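Local coordinates for protein 26S proteasome regulatory subunit rpn10 (Schizosaccharomyces pombe, PDB 2X5N) that protects polyubiquitin chains from disassembly by deubiquitinating enzymes and so promotes protein degradation by the 26S proteasome, at residues I104-P116 and M131-E145. Numbering follows the deposited sequence.
Sequences IQRQRIVAFVGSP and MKKNNVAIDIIHIGE. With SO4 (sulfate ion), chain B.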
# COMPACT_ATOMS: atom_id res chain seq x y z
N ILE A 104 -13.26 -6.11 15.24
CA ILE A 104 -14.10 -4.93 15.02
C ILE A 104 -13.44 -4.01 14.01
O ILE A 104 -14.12 -3.27 13.31
CB ILE A 104 -14.41 -4.13 16.31
CG1 ILE A 104 -14.91 -5.06 17.43
CG2 ILE A 104 -15.46 -3.06 16.01
CD1 ILE A 104 -15.31 -4.34 18.70
N GLN A 105 -12.12 -4.06 13.91
CA GLN A 105 -11.43 -3.25 12.91
C GLN A 105 -11.92 -3.56 11.49
O GLN A 105 -11.97 -4.71 11.08
CB GLN A 105 -9.93 -3.53 12.97
CG GLN A 105 -9.17 -2.92 14.14
CD GLN A 105 -7.75 -3.40 14.13
OE1 GLN A 105 -7.48 -4.60 14.16
NE2 GLN A 105 -6.85 -2.47 13.94
N ARG A 106 -12.21 -2.50 10.76
CA ARG A 106 -12.39 -2.58 9.32
C ARG A 106 -11.09 -3.02 8.67
O ARG A 106 -10.03 -2.97 9.30
CB ARG A 106 -12.80 -1.21 8.78
CG ARG A 106 -14.09 -0.63 9.39
CD ARG A 106 -14.16 0.85 9.11
NE ARG A 106 -15.27 1.56 9.76
CZ ARG A 106 -16.48 1.67 9.24
NH1 ARG A 106 -16.77 1.08 8.09
NH2 ARG A 106 -17.41 2.36 9.88
N GLN A 107 -11.16 -3.43 7.42
CA GLN A 107 -10.00 -3.96 6.72
C GLN A 107 -9.60 -3.06 5.56
O GLN A 107 -10.44 -2.68 4.74
CB GLN A 107 -10.29 -5.36 6.21
CG GLN A 107 -10.70 -6.35 7.32
CD GLN A 107 -10.95 -7.73 6.74
OE1 GLN A 107 -10.02 -8.41 6.38
NE2 GLN A 107 -12.20 -8.12 6.63
N ARG A 108 -8.31 -2.72 5.51
CA ARG A 108 -7.80 -1.85 4.45
C ARG A 108 -6.43 -2.32 3.99
O ARG A 108 -5.60 -2.77 4.80
CB ARG A 108 -7.72 -0.39 4.92
CG ARG A 108 -7.16 0.60 3.86
CD ARG A 108 -7.20 2.06 4.35
NE ARG A 108 -8.58 2.50 4.47
CZ ARG A 108 -9.34 2.90 3.46
NH1 ARG A 108 -8.83 3.09 2.25
NH2 ARG A 108 -10.62 3.12 3.68
N ILE A 109 -6.18 -2.14 2.70
CA ILE A 109 -4.87 -2.32 2.10
C ILE A 109 -4.42 -0.98 1.52
O ILE A 109 -5.20 -0.32 0.85
CB ILE A 109 -4.93 -3.37 0.95
CG1 ILE A 109 -5.29 -4.73 1.55
CG2 ILE A 109 -3.61 -3.39 0.17
CD1 ILE A 109 -5.58 -5.79 0.52
N VAL A 110 -3.17 -0.59 1.77
CA VAL A 110 -2.54 0.54 1.07
C VAL A 110 -1.34 -0.03 0.32
O VAL A 110 -0.43 -0.53 0.96
CB VAL A 110 -2.10 1.67 2.02
CG1 VAL A 110 -1.40 2.77 1.24
CG2 VAL A 110 -3.32 2.23 2.72
N ALA A 111 -1.38 -0.00 -1.01
CA ALA A 111 -0.35 -0.63 -1.81
C ALA A 111 0.34 0.36 -2.72
O ALA A 111 -0.32 1.17 -3.39
CB ALA A 111 -0.96 -1.75 -2.68
N PHE A 112 1.65 0.24 -2.80
CA PHE A 112 2.46 0.98 -3.75
C PHE A 112 2.69 0.14 -5.00
O PHE A 112 3.01 -1.05 -4.91
CB PHE A 112 3.82 1.30 -3.14
CG PHE A 112 3.79 2.28 -2.01
CD1 PHE A 112 4.11 3.61 -2.23
CD2 PHE A 112 3.45 1.87 -0.72
CE1 PHE A 112 4.13 4.52 -1.19
CE2 PHE A 112 3.47 2.78 0.32
CZ PHE A 112 3.82 4.11 0.09
N VAL A 113 2.55 0.76 -6.16
CA VAL A 113 2.85 0.12 -7.42
C VAL A 113 3.79 1.02 -8.21
O VAL A 113 3.43 2.13 -8.61
CB VAL A 113 1.57 -0.13 -8.24
CG1 VAL A 113 1.92 -0.69 -9.64
CG2 VAL A 113 0.63 -1.07 -7.48
N GLY A 114 5.02 0.54 -8.42
CA GLY A 114 6.03 1.23 -9.21
C GLY A 114 6.57 0.34 -10.30
O GLY A 114 7.65 0.60 -10.84
N SER A 115 5.79 -0.66 -10.67
CA SER A 115 6.19 -1.69 -11.61
C SER A 115 4.98 -2.12 -12.42
O SER A 115 3.85 -2.01 -11.97
CB SER A 115 6.70 -2.90 -10.84
OG SER A 115 5.75 -3.24 -9.86
N PRO A 116 5.21 -2.67 -13.62
CA PRO A 116 4.11 -3.24 -14.37
C PRO A 116 3.25 -4.25 -13.64
O PRO A 116 3.82 -5.11 -12.99
CB PRO A 116 4.71 -3.65 -15.72
CG PRO A 116 6.02 -2.96 -15.78
CD PRO A 116 6.49 -2.77 -14.35
N MET A 131 -12.42 -8.06 -3.52
CA MET A 131 -12.17 -7.20 -2.36
C MET A 131 -13.46 -6.52 -1.90
O MET A 131 -13.73 -6.44 -0.70
CB MET A 131 -11.13 -6.11 -2.67
CG MET A 131 -9.68 -6.58 -2.80
SD MET A 131 -8.53 -5.24 -2.64
CE MET A 131 -8.69 -4.83 -0.92
N LYS A 132 -14.24 -6.01 -2.84
CA LYS A 132 -15.42 -5.26 -2.49
C LYS A 132 -16.41 -6.19 -1.79
O LYS A 132 -17.04 -5.83 -0.79
CB LYS A 132 -16.06 -4.62 -3.72
CG LYS A 132 -17.27 -3.78 -3.41
CD LYS A 132 -17.89 -3.19 -4.67
CE LYS A 132 -19.13 -2.38 -4.35
NZ LYS A 132 -19.81 -1.86 -5.57
N LYS A 133 -16.53 -7.40 -2.32
CA LYS A 133 -17.40 -8.42 -1.74
C LYS A 133 -16.92 -8.75 -0.32
O LYS A 133 -17.72 -8.98 0.57
CB LYS A 133 -17.39 -9.69 -2.60
CG LYS A 133 -18.30 -10.80 -2.11
CD LYS A 133 -18.16 -12.04 -2.98
CE LYS A 133 -19.11 -13.15 -2.56
NZ LYS A 133 -20.53 -12.81 -2.85
N ASN A 134 -15.60 -8.73 -0.14
CA ASN A 134 -14.97 -9.05 1.15
C ASN A 134 -14.91 -7.86 2.12
O ASN A 134 -14.36 -7.99 3.21
CB ASN A 134 -13.55 -9.59 0.87
CG ASN A 134 -13.57 -10.99 0.24
OD1 ASN A 134 -14.57 -11.70 0.33
ND2 ASN A 134 -12.47 -11.38 -0.41
N ASN A 135 -15.42 -6.68 1.70
CA ASN A 135 -15.45 -5.45 2.53
C ASN A 135 -14.04 -4.91 2.90
O ASN A 135 -13.79 -4.32 3.94
CB ASN A 135 -16.29 -5.65 3.79
CG ASN A 135 -17.77 -5.68 3.49
OD1 ASN A 135 -18.27 -4.89 2.68
ND2 ASN A 135 -18.50 -6.58 4.15
N VAL A 136 -13.14 -5.14 1.99
CA VAL A 136 -11.77 -4.69 2.06
C VAL A 136 -11.55 -3.44 1.25
O VAL A 136 -11.71 -3.52 0.04
CB VAL A 136 -10.74 -5.80 1.77
CG1 VAL A 136 -9.34 -5.32 2.02
CG2 VAL A 136 -11.06 -7.05 2.57
N ALA A 137 -11.23 -2.32 1.88
CA ALA A 137 -10.92 -1.09 1.17
C ALA A 137 -9.48 -1.13 0.69
O ALA A 137 -8.65 -1.84 1.24
CB ALA A 137 -11.10 0.09 2.09
N ILE A 138 -9.20 -0.36 -0.36
CA ILE A 138 -7.85 -0.32 -0.88
C ILE A 138 -7.54 1.07 -1.43
O ILE A 138 -8.36 1.70 -2.11
CB ILE A 138 -7.61 -1.42 -1.93
CG1 ILE A 138 -6.16 -1.36 -2.45
CG2 ILE A 138 -8.64 -1.35 -3.05
CD1 ILE A 138 -5.64 -2.66 -2.99
N ASP A 139 -6.33 1.51 -1.12
CA ASP A 139 -5.71 2.68 -1.73
C ASP A 139 -4.47 2.22 -2.48
O ASP A 139 -3.71 1.39 -1.99
CB ASP A 139 -5.32 3.70 -0.67
CG ASP A 139 -6.47 4.10 0.17
OD1 ASP A 139 -7.53 4.42 -0.40
OD2 ASP A 139 -6.32 4.10 1.41
N ILE A 140 -4.27 2.78 -3.66
CA ILE A 140 -3.08 2.49 -4.44
C ILE A 140 -2.33 3.77 -4.70
O ILE A 140 -2.91 4.76 -5.13
CB ILE A 140 -3.42 1.83 -5.77
CG1 ILE A 140 -4.06 0.46 -5.53
CG2 ILE A 140 -2.19 1.71 -6.64
CD1 ILE A 140 -4.58 -0.21 -6.79
N ILE A 141 -1.03 3.75 -4.43
CA ILE A 141 -0.11 4.85 -4.74
C ILE A 141 0.67 4.37 -5.96
O ILE A 141 1.46 3.44 -5.85
CB ILE A 141 0.83 5.15 -3.58
CG1 ILE A 141 0.02 5.61 -2.36
CG2 ILE A 141 1.85 6.21 -3.99
CD1 ILE A 141 0.74 5.48 -1.02
N HIS A 142 0.40 4.98 -7.11
CA HIS A 142 0.95 4.55 -8.38
C HIS A 142 2.02 5.55 -8.82
O HIS A 142 1.74 6.75 -8.95
CB HIS A 142 -0.18 4.47 -9.41
CG HIS A 142 0.19 3.74 -10.66
ND1 HIS A 142 -0.51 3.89 -11.83
CD2 HIS A 142 1.16 2.83 -10.91
CE1 HIS A 142 0.03 3.11 -12.76
NE2 HIS A 142 1.04 2.46 -12.22
N ILE A 143 3.23 5.05 -9.03
CA ILE A 143 4.36 5.87 -9.47
C ILE A 143 5.06 5.22 -10.66
O ILE A 143 4.86 4.03 -10.93
CB ILE A 143 5.37 6.09 -8.30
CG1 ILE A 143 6.11 4.82 -7.94
CG2 ILE A 143 4.66 6.77 -7.14
CD1 ILE A 143 7.16 5.04 -6.89
N GLY A 144 5.87 6.00 -11.34
CA GLY A 144 6.72 5.48 -12.40
C GLY A 144 6.16 5.72 -13.77
O GLY A 144 5.87 6.87 -14.14
N GLU A 145 6.01 4.64 -14.52
CA GLU A 145 5.31 4.67 -15.78
C GLU A 145 3.81 4.68 -15.48
O GLU A 145 3.27 3.78 -14.79
CB GLU A 145 5.70 3.44 -16.60
CG GLU A 145 7.17 3.42 -17.01
CD GLU A 145 8.14 3.34 -15.83
OE1 GLU A 145 9.14 4.11 -15.89
OE2 GLU A 145 7.93 2.53 -14.86
S SO4 B . -15.60 3.73 13.01
O1 SO4 B . -16.66 4.05 12.05
O2 SO4 B . -14.84 4.94 13.34
O3 SO4 B . -16.25 3.20 14.20
O4 SO4 B . -14.78 2.71 12.41
O HOH W 1 -13.88 -4.00 6.59
O HOH W 2 -14.57 -6.39 6.50
O HOH W 3 -14.27 -9.99 4.99
O HOH W 4 2.14 0.03 -13.26
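Strands 106-113 and 136-143, joined through helix 121-133, form a beta-alpha-beta crossover unit at the centre of the VWA domain, and show how parallel neighbours in such a sheet divide their side chains between two faces. Seven backbone hydrogen bonds run between them, from Ala137 N to Gln107 O (3.0 Å) through to Ile143 N to Val113 O. Arg108, Val110, Phe112, Ala137, Asp139 and Ile141 share one face, where helix 24-42 packs against Arg108 and Phe112. Here CD1 of Ile141 sits over the Phe112 ring, 3.8 Å from its centroid, a CH-pi contact displaced toward the CE1-CZ rim; with CG anti to the carbonyl carbon (chi1 -69°), Phe112 runs beside the isoleucine in the same direction. Nearer the strand starts, Arg108 bends at chi3 (-68°) and lays one guanidinium face over Ala137 CB, while NH1 makes a salt bridge to Asp139 OD2 at 2.8 Å. That bond is not straight (134° at the hydrogen), and NH1 meets the carboxylate from above its plane. Glu3 takes Arg108 NE, and His166 ND1 is bonded to Asp139 OD1. A leucine in place of Arg108 would probably leave Asp139 without its cationic mate and Ala137 CB without its flat cover. On the other face, Ile109 CD1 touches Met131 CE at 3.6 Å, tying the end of helix 121-133 to the sheet, and Ile109 CG2 packs on Ile138 CD1. Farther along, the His142 ring turns its CD2 edge to Val113 O (3.3 Å). The chemistry thus implies a hydrocarbon interior flanked by a charge cluster, in which the carboxylate of buried Asp139 is shared between arginine and histidine and is therefore likely to favour its ionised form.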